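Dally-like, isoform A (Drosophila melanogaster, PDB 6XTZ) is a GPI-anchored glypican that binds Wnt and hedgehog proteins and shields the Wnt lipid, represented here by its mostly helical extracellular core holding O-palmitoleoyl serine. Local coordinates at residues G78-K83 with Q451-Y456; S118-D123 with N148-K153; G183-K188 with S301-N306; D266-N271 with H525-I530. The protein carries 5 engineered substitutions. One frame throughout, in Å; residues are numbered along the deposited sequence.

Contact 1: residues G78-K83 with Q451-Y456; sequences GILGSK and QRVKDY
The carbonyl oxygen of I79, a residue whose side chain leans on both R452 and Y456, is gripped twice from within its own helix. K83 N reaches I79 O at 2.9 Å and S82 OG reaches it at 3.0 Å, the hydroxyl tilted 28° from the carbonyl plane. This turn of the long helix 51-110 presents I79, L80 and K83 to segment 451-456 of helix 441-455, which packs nearly antiparallel on it, at 157°, in the all-helical glypican core. K83 is bent at chi2 (-65°), which turns CD aside, and it crosses R452 at about a right angle, its CE laid over one face of the guanidinium, 3.3 Å from R452 NE. K83 NZ and R452 NH2 then stand 3.7 Å apart as like charges, and D448 answers both, making salt bridges with K83 NZ and R452 NE.

Next to this pair, I79 CG2 rests 4.0 Å from the methylene R452 CD, and I79 CD1 comes to 3.3 Å from Y456 OH. L80 slides past the tyrosine in the opposite direction, its CD2 meeting Y456 CD2 obliquely at 3.8 Å. L207 of helix 185-216 packs against both L80 and V453. The chemistry is therefore split between an apolar inner layer and a charged outer one, where D448, bonded to both, probably offsets the repulsion between lysine and arginine.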
loop_
_atom_site.group_PDB
_atom_site.type_symbol
_atom_site.label_atom_id
_atom_site.label_comp_id
_atom_site.label_asym_id
_atom_site.label_seq_id
_atom_site.Cartn_x
_atom_site.Cartn_y
_atom_site.Cartn_z
ATOM N N GLY A 78 -0.845 4.884 -10.031
ATOM C CA GLY A 78 0.333 5.130 -10.848
ATOM C C GLY A 78 1.495 5.693 -10.052
ATOM O O GLY A 78 2.644 5.288 -10.245
ATOM N N ILE A 79 1.213 6.635 -9.149
ATOM C CA ILE A 79 2.271 7.233 -8.340
ATOM C C ILE A 79 2.889 6.191 -7.416
ATOM O O ILE A 79 4.114 6.025 -7.373
ATOM C CB ILE A 79 1.728 8.437 -7.550
ATOM C CG1 ILE A 79 1.427 9.605 -8.491
ATOM C CG2 ILE A 79 2.716 8.860 -6.473
ATOM C CD1 ILE A 79 0.816 10.807 -7.797
ATOM N N LEU A 80 2.053 5.471 -6.663
ATOM C CA LEU A 80 2.573 4.458 -5.748
ATOM C C LEU A 80 3.304 3.350 -6.494
ATOM O O LEU A 80 4.294 2.810 -5.988
ATOM C CB LEU A 80 1.440 3.869 -4.908
ATOM C CG LEU A 80 0.679 4.848 -4.013
ATOM C CD1 LEU A 80 -0.318 4.107 -3.137
ATOM C CD2 LEU A 80 1.643 5.664 -3.166
ATOM N N GLY A 81 2.837 3.001 -7.694
ATOM C CA GLY A 81 3.512 1.969 -8.463
ATOM C C GLY A 81 4.885 2.399 -8.942
ATOM O O GLY A 81 5.835 1.610 -8.919
ATOM N N SER A 82 5.014 3.654 -9.379
ATOM C CA SER A 82 6.303 4.123 -9.876
ATOM C C SER A 82 7.280 4.363 -8.733
ATOM O O SER A 82 8.484 4.115 -8.876
ATOM C CB SER A 82 6.119 5.393 -10.707
ATOM O OG SER A 82 5.677 6.472 -9.904
ATOM N N LYS A 83 6.786 4.847 -7.590
ATOM C CA LYS A 83 7.653 5.021 -6.428
ATOM C C LYS A 83 8.166 3.685 -5.913
ATOM O O LYS A 83 9.295 3.603 -5.416
ATOM C CB LYS A 83 6.912 5.769 -5.319
ATOM C CG LYS A 83 6.554 7.207 -5.664
ATOM C CD LYS A 83 7.793 8.071 -5.839
ATOM C CE LYS A 83 7.407 9.510 -6.141
ATOM N NZ LYS A 83 8.592 10.400 -6.285
ATOM N N GLN A 451 5.775 9.670 3.092
ATOM C CA GLN A 451 4.921 10.851 3.089
ATOM C C GLN A 451 3.734 10.674 2.151
ATOM O O GLN A 451 2.617 11.102 2.465
ATOM C CB GLN A 451 5.735 12.086 2.701
ATOM C CG GLN A 451 4.948 13.384 2.757
ATOM C CD GLN A 451 4.399 13.671 4.141
ATOM O OE1 GLN A 451 5.108 13.554 5.142
ATOM N NE2 GLN A 451 3.126 14.045 4.206
ATOM N N ARG A 452 3.950 10.043 0.995
ATOM C CA ARG A 452 2.857 9.873 0.044
ATOM C C ARG A 452 1.862 8.823 0.527
ATOM O O ARG A 452 0.650 8.982 0.343
ATOM C CB ARG A 452 3.408 9.516 -1.336
ATOM C CG ARG A 452 4.264 10.619 -1.942
ATOM C CD ARG A 452 4.810 10.232 -3.304
ATOM N NE ARG A 452 5.789 11.201 -3.787
ATOM C CZ ARG A 452 5.493 12.266 -4.526
ATOM N NH1 ARG A 452 4.237 12.506 -4.877
ATOM N NH2 ARG A 452 6.456 13.092 -4.916
ATOM N N VAL A 453 2.350 7.747 1.149
ATOM C CA VAL A 453 1.439 6.782 1.759
ATOM C C VAL A 453 0.666 7.439 2.895
ATOM O O VAL A 453 -0.516 7.149 3.116
ATOM C CB VAL A 453 2.211 5.535 2.232
ATOM C CG1 VAL A 453 1.296 4.599 3.008
ATOM C CG2 VAL A 453 2.814 4.806 1.041
ATOM N N LYS A 454 1.319 8.351 3.620
ATOM C CA LYS A 454 0.622 9.136 4.632
ATOM C C LYS A 454 -0.470 9.993 4.004
ATOM O O LYS A 454 -1.533 10.195 4.604
ATOM C CB LYS A 454 1.624 10.011 5.387
ATOM C CG LYS A 454 1.183 10.436 6.776
ATOM C CD LYS A 454 2.190 11.405 7.383
ATOM C CE LYS A 454 2.095 11.429 8.900
ATOM N NZ LYS A 454 2.528 10.134 9.495
ATOM N N ASP A 455 -0.228 10.503 2.794
ATOM C CA ASP A 455 -1.230 11.326 2.123
ATOM C C ASP A 455 -2.429 10.496 1.680
ATOM O O ASP A 455 -3.573 10.954 1.771
ATOM C CB ASP A 455 -0.608 12.045 0.923
ATOM C CG ASP A 455 0.414 13.094 1.329
ATOM O OD1 ASP A 455 0.332 13.609 2.464
ATOM O OD2 ASP A 455 1.294 13.413 0.501
ATOM N N TYR A 456 -2.191 9.275 1.201
ATOM C CA TYR A 456 -3.247 8.409 0.691
ATOM C C TYR A 456 -3.877 7.534 1.767
ATOM O O TYR A 456 -4.587 6.580 1.431
ATOM C CB TYR A 456 -2.708 7.520 -0.432
ATOM C CG TYR A 456 -2.268 8.273 -1.667
ATOM C CD1 TYR A 456 -3.154 9.084 -2.364
ATOM C CD2 TYR A 456 -0.971 8.156 -2.146
ATOM C CE1 TYR A 456 -2.753 9.769 -3.497
ATOM C CE2 TYR A 456 -0.563 8.836 -3.274
ATOM C CZ TYR A 456 -1.454 9.640 -3.947
ATOM O OH TYR A 456 -1.040 10.313 -5.071
#

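Contact 2: residues S118-D123 with N148-K153; sequences SYVFSD and NTLYQK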
loop_
_atom_site.group_PDB
_atom_site.type_symbol
_atom_site.label_atom_id
_atom_site.label_comp_id
_atom_site.label_asym_id
_atom_site.label_seq_id
_atom_site.Cartn_x
_atom_site.Cartn_y
_atom_site.Cartn_z
ATOM N N SER A 118 37.483 -14.693 -1.232
ATOM C CA SER A 118 36.478 -13.728 -1.660
ATOM C C SER A 118 35.194 -14.414 -2.104
ATOM O O SER A 118 34.117 -13.813 -2.029
ATOM C CB SER A 118 37.027 -12.856 -2.789
ATOM O OG SER A 118 37.267 -13.626 -3.955
ATOM N N TYR A 119 35.287 -15.670 -2.549
ATOM C CA TYR A 119 34.103 -16.391 -3.005
ATOM C C TYR A 119 33.093 -16.593 -1.882
ATOM O O TYR A 119 31.885 -16.620 -2.138
ATOM C CB TYR A 119 34.509 -17.737 -3.606
ATOM C CG TYR A 119 35.007 -18.750 -2.595
ATOM C CD1 TYR A 119 36.329 -18.742 -2.161
ATOM C CD2 TYR A 119 34.158 -19.722 -2.083
ATOM C CE1 TYR A 119 36.785 -19.671 -1.240
ATOM C CE2 TYR A 119 34.604 -20.651 -1.162
ATOM C CZ TYR A 119 35.916 -20.621 -0.746
ATOM O OH TYR A 119 36.358 -21.547 0.169
ATOM N N VAL A 120 33.560 -16.738 -0.639
ATOM C CA VAL A 120 32.638 -16.880 0.484
ATOM C C VAL A 120 31.789 -15.625 0.632
ATOM O O VAL A 120 30.603 -15.692 0.976
ATOM C CB VAL A 120 33.408 -17.198 1.779
ATOM C CG1 VAL A 120 32.440 -17.445 2.926
ATOM C CG2 VAL A 120 34.320 -18.398 1.579
ATOM N N PHE A 121 32.379 -14.461 0.358
ATOM C CA PHE A 121 31.654 -13.204 0.495
ATOM C C PHE A 121 30.792 -12.915 -0.729
ATOM O O PHE A 121 29.685 -12.379 -0.596
ATOM C CB PHE A 121 32.635 -12.060 0.749
ATOM C CG PHE A 121 33.382 -12.182 2.048
ATOM C CD1 PHE A 121 34.546 -12.932 2.130
ATOM C CD2 PHE A 121 32.920 -11.548 3.188
ATOM C CE1 PHE A 121 35.233 -13.046 3.323
ATOM C CE2 PHE A 121 33.604 -11.655 4.385
ATOM C CZ PHE A 121 34.762 -12.406 4.452
ATOM N N SER A 122 31.275 -13.259 -1.925
ATOM C CA SER A 122 30.470 -13.044 -3.122
ATOM C C SER A 122 29.263 -13.972 -3.157
ATOM O O SER A 122 28.195 -13.577 -3.637
ATOM C CB SER A 122 31.321 -13.229 -4.380
ATOM O OG SER A 122 31.716 -14.579 -4.544
ATOM N N ASP A 123 29.406 -15.201 -2.650
ATOM C CA ASP A 123 28.260 -16.102 -2.572
ATOM C C ASP A 123 27.204 -15.567 -1.615
ATOM O O ASP A 123 26.001 -15.725 -1.858
ATOM C CB ASP A 123 28.711 -17.499 -2.144
ATOM C CG ASP A 123 29.551 -18.190 -3.198
ATOM O OD1 ASP A 123 29.436 -17.825 -4.386
ATOM O OD2 ASP A 123 30.326 -19.102 -2.838
ATOM N N ASN A 148 29.640 -20.317 9.505
ATOM C CA ASN A 148 30.155 -21.670 9.693
ATOM C C ASN A 148 31.363 -21.923 8.798
ATOM O O ASN A 148 32.356 -22.515 9.236
ATOM C CB ASN A 148 29.058 -22.698 9.415
ATOM C CG ASN A 148 29.532 -24.125 9.619
ATOM O OD1 ASN A 148 30.038 -24.762 8.695
ATOM N ND2 ASN A 148 29.367 -24.633 10.833
ATOM N N THR A 149 31.292 -21.480 7.540
ATOM C CA THR A 149 32.446 -21.582 6.653
ATOM C C THR A 149 33.612 -20.757 7.180
ATOM O O THR A 149 34.766 -21.199 7.134
ATOM C CB THR A 149 32.062 -21.139 5.241
ATOM O OG1 THR A 149 31.022 -21.986 4.740
ATOM C CG2 THR A 149 33.259 -21.215 4.308
ATOM N N LEU A 150 33.330 -19.559 7.697
ATOM C CA LEU A 150 34.379 -18.759 8.321
ATOM C C LEU A 150 34.926 -19.443 9.568
ATOM O O LEU A 150 36.128 -19.367 9.849
ATOM C CB LEU A 150 33.848 -17.366 8.661
ATOM C CG LEU A 150 34.130 -16.239 7.664
ATOM C CD1 LEU A 150 33.723 -16.635 6.256
ATOM C CD2 LEU A 150 33.418 -14.965 8.089
ATOM N N TYR A 151 34.058 -20.112 10.332
ATOM C CA TYR A 151 34.520 -20.844 11.506
ATOM C C TYR A 151 35.496 -21.946 11.117
ATOM O O TYR A 151 36.481 -22.194 11.823
ATOM C CB TYR A 151 33.330 -21.434 12.267
ATOM C CG TYR A 151 32.411 -20.419 12.913
ATOM C CD1 TYR A 151 32.809 -19.100 13.095
ATOM C CD2 TYR A 151 31.142 -20.784 13.344
ATOM C CE1 TYR A 151 31.967 -18.175 13.687
ATOM C CE2 TYR A 151 30.295 -19.869 13.937
ATOM C CZ TYR A 151 30.711 -18.566 14.105
ATOM O OH TYR A 151 29.866 -17.652 14.695
ATOM N N GLN A 152 35.239 -22.619 9.994
ATOM C CA GLN A 152 36.117 -23.697 9.552
ATOM C C GLN A 152 37.461 -23.155 9.085
ATOM O O GLN A 152 38.518 -23.672 9.467
ATOM C CB GLN A 152 35.443 -24.496 8.437
ATOM C CG GLN A 152 34.128 -25.138 8.838
ATOM C CD GLN A 152 33.496 -25.919 7.705
ATOM O OE1 GLN A 152 34.149 -26.740 7.061
ATOM N NE2 GLN A 152 32.218 -25.663 7.452
ATOM N N LYS A 153 37.441 -22.111 8.251
ATOM C CA LYS A 153 38.688 -21.541 7.751
ATOM C C LYS A 153 39.507 -20.922 8.877
ATOM O O LYS A 153 40.739 -21.027 8.889
ATOM C CB LYS A 153 38.395 -20.506 6.667
ATOM C CG LYS A 153 38.066 -21.117 5.320
ATOM C CD LYS A 153 37.647 -20.064 4.312
ATOM C CE LYS A 153 37.729 -20.613 2.902
ATOM N NZ LYS A 153 37.098 -21.955 2.794
#
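V120 and T149 mark the nearest backbone approach, 7.8 Å from CA to CA, between two helix segments that run antiparallel at 172°. They belong to helices 118-134 and 139-158, which a short connection joins into a helical hairpin. V120 fills the middle of the seam: its CG2 meets T149 CG2 tip to tip at 4.1 Å, while CG1 lies 3.7 Å from L150 CD1. OG1 of T149 bonds instead to K145 O, one turn earlier.

At the outer edge Y119 and K153 reach for each other, and K153 NZ donates to Y119 OH at 2.8 Å. The tyrosine gets there from a crowded position, CG lying between the backbone N and the carbonyl carbon (chi1 70°). One face of its ring lies against V120 CG2, which sits 3.5 Å above the ring plane and offset toward the rim. K153 is extended until its last torsion, where a bend (chi4 47°) turns NZ to the phenol. A leucine in place of K153 would probably leave Y119 OH without this donor and its ring freer to turn.

F121 packs edge-to-face with F146, a residue of the lipid pocket. The hairpin is thus joined by apolar packing at V120 and tied at its surface by one ammonium-phenol bond, whose positive partner would be expected to polarise the tyrosine hydroxyl.

Contact 3: residues G183-K188 with S301-N306; sequences GDVPDK and SEAIMN
V185 packs on E302 and A303 in a surface contact that sets the start of helix 185-216 against the flank of helix 296-322. V185 CG2 makes the closest approach to E302. It lies 3.6 Å from E302 CD and 3.8 Å from E302 CG, the two side chains crossing at a slant with the methyl against CG and the carboxylate carbon. E302 can offer that chain because its CG is anti to the backbone N (chi1 -177°) and the rest runs extended. The other methyl of the valine, CG1, looks to A303 CB more loosely, at 4.5 Å. An alanine at E302 would probably open a gap beside V185 CG2, with the CG and carboxylate contacts lost.

In this all-helical glypican core the long helix is entered through a tight approach at G183. The glycine's CA sits 3.8 Å from N306 ND2, and a CB there would collide with that nitrogen and jam against the preceding carbonyl oxygen. N306 is itself held in place by donating from ND2 to F182 O, the residue just before the glycine.

D184 occupies the N-cap position, yet its side chain makes no capping bond. Its OD1 comes instead within 4.2 Å of E302 OE2, the two carboxylate planes turned 80° apart. These like charges probably repel one another to some degree. P186, which follows V185, is buried against F147 and Y151 of helix 139-158.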
loop_
_atom_site.group_PDB
_atom_site.type_symbol
_atom_site.label_atom_id
_atom_site.label_comp_id
_atom_site.label_asym_id
_atom_site.label_seq_id
_atom_site.Cartn_x
_atom_site.Cartn_y
_atom_site.Cartn_z
ATOM N N GLY A 183 32.340 -15.025 19.560
ATOM C CA GLY A 183 31.394 -14.486 20.516
ATOM C C GLY A 183 30.004 -14.369 19.925
ATOM O O GLY A 183 29.588 -15.225 19.140
ATOM N N ASP A 184 29.279 -13.311 20.289
ATOM C CA ASP A 184 27.928 -13.078 19.796
ATOM C C ASP A 184 27.889 -12.124 18.607
ATOM O O ASP A 184 26.801 -11.725 18.181
ATOM C CB ASP A 184 27.040 -12.547 20.926
ATOM C CG ASP A 184 27.574 -11.265 21.544
ATOM O OD1 ASP A 184 28.606 -10.745 21.069
ATOM O OD2 ASP A 184 26.958 -10.773 22.511
ATOM N N VAL A 185 29.052 -11.748 18.069
ATOM C CA VAL A 185 29.082 -10.801 16.950
ATOM C C VAL A 185 28.426 -11.377 15.699
ATOM O O VAL A 185 27.619 -10.659 15.073
ATOM C CB VAL A 185 30.523 -10.328 16.702
ATOM C CG1 VAL A 185 30.595 -9.442 15.468
ATOM C CG2 VAL A 185 31.053 -9.591 17.922
ATOM N N PRO A 186 28.706 -12.611 15.267
ATOM C CA PRO A 186 28.014 -13.127 14.072
ATOM C C PRO A 186 26.508 -13.225 14.234
ATOM O O PRO A 186 25.766 -12.870 13.308
ATOM C CB PRO A 186 28.651 -14.508 13.870
ATOM C CG PRO A 186 29.989 -14.397 14.506
ATOM C CD PRO A 186 29.774 -13.533 15.707
ATOM N N ASP A 187 26.031 -13.700 15.387
ATOM C CA ASP A 187 24.592 -13.839 15.590
ATOM C C ASP A 187 23.901 -12.482 15.608
ATOM O O ASP A 187 22.825 -12.321 15.020
ATOM C CB ASP A 187 24.315 -14.603 16.885
ATOM C CG ASP A 187 24.731 -16.058 16.801
ATOM O OD1 ASP A 187 24.643 -16.642 15.700
ATOM O OD2 ASP A 187 25.149 -16.619 17.837
ATOM N N LYS A 188 24.497 -11.494 16.280
ATOM C CA LYS A 188 23.904 -10.160 16.295
ATOM C C LYS A 188 23.899 -9.548 14.902
ATOM O O LYS A 188 22.938 -8.872 14.515
ATOM C CB LYS A 188 24.651 -9.258 17.276
ATOM C CG LYS A 188 24.395 -9.574 18.743
ATOM C CD LYS A 188 25.180 -8.638 19.648
ATOM C CE LYS A 188 24.821 -8.845 21.111
ATOM N NZ LYS A 188 23.401 -8.505 21.391
ATOM N N SER A 301 36.808 -6.240 14.876
ATOM C CA SER A 301 37.806 -6.167 15.938
ATOM C C SER A 301 37.337 -6.897 17.189
ATOM O O SER A 301 38.141 -7.531 17.884
ATOM C CB SER A 301 38.129 -4.708 16.254
ATOM O OG SER A 301 38.691 -4.058 15.128
ATOM N N GLU A 302 36.040 -6.823 17.493
ATOM C CA GLU A 302 35.517 -7.569 18.633
ATOM C C GLU A 302 35.523 -9.067 18.354
ATOM O O GLU A 302 35.780 -9.871 19.257
ATOM C CB GLU A 302 34.106 -7.092 18.979
ATOM C CG GLU A 302 33.512 -7.780 20.199
ATOM C CD GLU A 302 32.107 -7.310 20.513
ATOM O OE1 GLU A 302 31.577 -6.466 19.759
ATOM O OE2 GLU A 302 31.531 -7.783 21.515
ATOM N N ALA A 303 35.249 -9.460 17.108
ATOM C CA ALA A 303 35.295 -10.875 16.756
ATOM C C ALA A 303 36.712 -11.425 16.869
ATOM O O ALA A 303 36.912 -12.546 17.353
ATOM C CB ALA A 303 34.748 -11.084 15.344
ATOM N N ILE A 304 37.708 -10.650 16.434
ATOM C CA ILE A 304 39.095 -11.087 16.547
ATOM C C ILE A 304 39.525 -11.125 18.009
ATOM O O ILE A 304 40.224 -12.049 18.442
ATOM C CB ILE A 304 40.011 -10.179 15.707
ATOM C CG1 ILE A 304 39.633 -10.264 14.227
ATOM C CG2 ILE A 304 41.472 -10.552 15.906
ATOM C CD1 ILE A 304 39.734 -11.659 13.653
ATOM N N MET A 305 39.113 -10.124 18.791
ATOM C CA MET A 305 39.409 -10.123 20.220
ATOM C C MET A 305 38.796 -11.334 20.911
ATOM O O MET A 305 39.423 -11.942 21.788
ATOM C CB MET A 305 38.903 -8.823 20.851
ATOM C CG MET A 305 38.645 -8.898 22.347
ATOM S SD MET A 305 37.917 -7.373 22.982
ATOM C CE MET A 305 37.190 -7.946 24.515
ATOM N N ASN A 306 37.574 -11.709 20.524
ATOM C CA ASN A 306 36.948 -12.893 21.104
ATOM C C ASN A 306 37.620 -14.175 20.631
ATOM O O ASN A 306 37.644 -15.168 21.367
ATOM C CB ASN A 306 35.456 -12.925 20.765
ATOM C CG ASN A 306 34.690 -11.774 21.385
ATOM O OD1 ASN A 306 35.076 -11.242 22.425
ATOM N ND2 ASN A 306 33.593 -11.383 20.746
#

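Contact 4: residues D266-N271 with H525-I530; sequences DSEWEN and HLKNAI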
loop_
_atom_site.group_PDB
_atom_site.type_symbol
_atom_site.label_atom_id
_atom_site.label_comp_id
_atom_site.label_asym_id
_atom_site.label_seq_id
_atom_site.Cartn_x
_atom_site.Cartn_y
_atom_site.Cartn_z
ATOM N N ASP A 266 -11.469 0.183 2.417
ATOM C CA ASP A 266 -11.025 1.450 2.988
ATOM C C ASP A 266 -10.384 1.250 4.357
ATOM O O ASP A 266 -9.333 1.832 4.644
ATOM C CB ASP A 266 -12.204 2.417 3.080
ATOM C CG ASP A 266 -11.910 3.614 3.955
ATOM O OD1 ASP A 266 -10.896 4.298 3.709
ATOM O OD2 ASP A 266 -12.703 3.875 4.884
ATOM N N SER A 267 -10.999 0.431 5.214
ATOM C CA SER A 267 -10.463 0.246 6.559
ATOM C C SER A 267 -9.125 -0.480 6.526
ATOM O O SER A 267 -8.195 -0.112 7.254
ATOM C CB SER A 267 -11.470 -0.507 7.430
ATOM O OG SER A 267 -11.703 -1.814 6.939
ATOM N N GLU A 268 -9.001 -1.507 5.682
ATOM C CA GLU A 268 -7.726 -2.207 5.567
ATOM C C GLU A 268 -6.665 -1.339 4.901
ATOM O O GLU A 268 -5.472 -1.500 5.183
ATOM C CB GLU A 268 -7.906 -3.515 4.799
ATOM C CG GLU A 268 -8.809 -4.523 5.494
ATOM C CD GLU A 268 -8.229 -5.036 6.802
ATOM O OE1 GLU A 268 -7.015 -4.862 7.038
ATOM O OE2 GLU A 268 -8.993 -5.619 7.597
ATOM N N TRP A 269 -7.074 -0.422 4.021
ATOM C CA TRP A 269 -6.123 0.520 3.438
ATOM C C TRP A 269 -5.490 1.388 4.518
ATOM O O TRP A 269 -4.296 1.706 4.451
ATOM C CB TRP A 269 -6.821 1.384 2.388
ATOM C CG TRP A 269 -5.903 2.285 1.613
ATOM C CD1 TRP A 269 -5.591 3.582 1.902
ATOM C CD2 TRP A 269 -5.190 1.959 0.413
ATOM N NE1 TRP A 269 -4.725 4.082 0.958
ATOM C CE2 TRP A 269 -4.462 3.105 0.035
ATOM C CE3 TRP A 269 -5.097 0.808 -0.377
ATOM C CZ2 TRP A 269 -3.650 3.133 -1.099
ATOM C CZ3 TRP A 269 -4.292 0.839 -1.501
ATOM C CH2 TRP A 269 -3.579 1.994 -1.852
ATOM N N GLU A 270 -6.275 1.775 5.526
ATOM C CA GLU A 270 -5.718 2.504 6.659
ATOM C C GLU A 270 -4.744 1.636 7.445
ATOM O O GLU A 270 -3.695 2.118 7.888
ATOM C CB GLU A 270 -6.841 3.012 7.564
ATOM C CG GLU A 270 -7.720 4.075 6.924
ATOM C CD GLU A 270 -8.710 4.676 7.902
ATOM O OE1 GLU A 270 -8.677 4.301 9.091
ATOM O OE2 GLU A 270 -9.525 5.524 7.481
ATOM N N ASN A 271 -5.073 0.354 7.629
ATOM C CA ASN A 271 -4.136 -0.558 8.281
ATOM C C ASN A 271 -2.856 -0.696 7.467
ATOM O O ASN A 271 -1.759 -0.780 8.028
ATOM C CB ASN A 271 -4.782 -1.929 8.491
ATOM C CG ASN A 271 -5.947 -1.887 9.461
ATOM O OD1 ASN A 271 -6.065 -0.969 10.271
ATOM N ND2 ASN A 271 -6.810 -2.891 9.388
ATOM N N HIS A 525 -5.418 -9.752 -0.991
ATOM C CA HIS A 525 -4.040 -9.354 -1.267
ATOM C C HIS A 525 -3.611 -8.199 -0.371
ATOM O O HIS A 525 -2.476 -8.177 0.121
ATOM C CB HIS A 525 -3.883 -8.970 -2.738
ATOM C CG HIS A 525 -4.028 -10.120 -3.685
ATOM N ND1 HIS A 525 -3.718 -11.416 -3.336
ATOM C CD2 HIS A 525 -4.450 -10.168 -4.971
ATOM C CE1 HIS A 525 -3.942 -12.213 -4.365
ATOM N NE2 HIS A 525 -4.387 -11.480 -5.370
ATOM N N LEU A 526 -4.505 -7.231 -0.149
ATOM C CA LEU A 526 -4.166 -6.103 0.711
ATOM C C LEU A 526 -3.935 -6.553 2.148
ATOM O O LEU A 526 -2.981 -6.107 2.795
ATOM C CB LEU A 526 -5.266 -5.043 0.650
ATOM C CG LEU A 526 -5.001 -3.761 1.442
ATOM C CD1 LEU A 526 -3.729 -3.084 0.956
ATOM C CD2 LEU A 526 -6.184 -2.814 1.351
ATOM N N LYS A 527 -4.791 -7.440 2.663
ATOM C CA LYS A 527 -4.586 -7.955 4.012
ATOM C C LYS A 527 -3.309 -8.782 4.097
ATOM O O LYS A 527 -2.624 -8.777 5.126
ATOM C CB LYS A 527 -5.788 -8.789 4.454
ATOM C CG LYS A 527 -7.061 -7.993 4.687
ATOM C CD LYS A 527 -8.205 -8.900 5.120
ATOM C CE LYS A 527 -9.487 -8.110 5.335
ATOM N NZ LYS A 527 -10.633 -8.993 5.694
ATOM N N ASN A 528 -2.976 -9.502 3.023
ATOM C CA ASN A 528 -1.762 -10.309 3.018
ATOM C C ASN A 528 -0.519 -9.438 3.153
ATOM O O ASN A 528 0.431 -9.801 3.856
ATOM C CB ASN A 528 -1.698 -11.145 1.740
ATOM C CG ASN A 528 -0.483 -12.049 1.696
ATOM O OD1 ASN A 528 0.017 -12.484 2.732
ATOM N ND2 ASN A 528 0.000 -12.333 0.493
ATOM N N ALA A 529 -0.508 -8.280 2.486
ATOM C CA ALA A 529 0.629 -7.374 2.605
ATOM C C ALA A 529 0.721 -6.769 3.999
ATOM O O ALA A 529 1.825 -6.479 4.476
ATOM C CB ALA A 529 0.535 -6.271 1.551
ATOM N N ILE A 530 -0.419 -6.574 4.665
ATOM C CA ILE A 530 -0.408 -6.006 6.010
ATOM C C ILE A 530 0.232 -6.978 6.994
ATOM O O ILE A 530 0.924 -6.566 7.933
ATOM C CB ILE A 530 -1.838 -5.620 6.429
ATOM C CG1 ILE A 530 -2.385 -4.540 5.495
ATOM C CG2 ILE A 530 -1.874 -5.140 7.873
ATOM C CD1 ILE A 530 -3.835 -4.209 5.735
#
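E268 meets three residues of segment 525-530 at once. The E268 and K527 side chains cross at a slant, with E268 OE2 3.4 Å from the methylene K527 CE; the lysine's NZ stays 4.2 Å from E268 OE2, near enough for attraction but beyond a salt bridge. I530 comes in at about a right angle and pushes CD1 to 3.2 Å from E268 O, with N271 CB on the same methyl at 3.7 Å. L526 inserts CD2 at the backbone, 3.7 Å from W269 N, and near the plane of the indole at its edge.

In the next shell, N271 ND2 steadies E268 OE1 at 3.1 Å, with an N-H...O angle of 160°, arriving from above the carboxylate plane. The bend at chi2 (-66°) brings the glutamate's CD up to K527. W269 NE1 probably donates to Y456 O, and W460 meets the ring edge-to-face.

This is near-parallel helix packing in the glypican core, joining helix 263-283 to the C-terminal helix 513-538 at 22°. F265 and F272 of the first also touch L526, while helix 185-216 packs on the pair through A210 at W269 and through A206 and T209 at A529.

In the fold
The four contacts form two pairs along the helical core. Contacts 1 and 4 have centres 15 Å apart, each 7 to 8 Å from the centre of the chain, and touch where L80 CD1 lies 4.0 Å from W269 CZ2 and probably where W269 NE1 donates to Y456 O. Contacts 2 and 3, 16 Å apart between centres, touch where Y151 OH reaches P186 CG at 3.3 Å. About 40 Å separates the pairs' centres. O-palmitoleoyl serine lies at the second, about 6 Å from the L150 side chain and about 8 Å from that of V185. Helix 185-216 spans the gap: it starts in contact 3, gives L189 to the lipid pocket and packs on contacts 1 and 4.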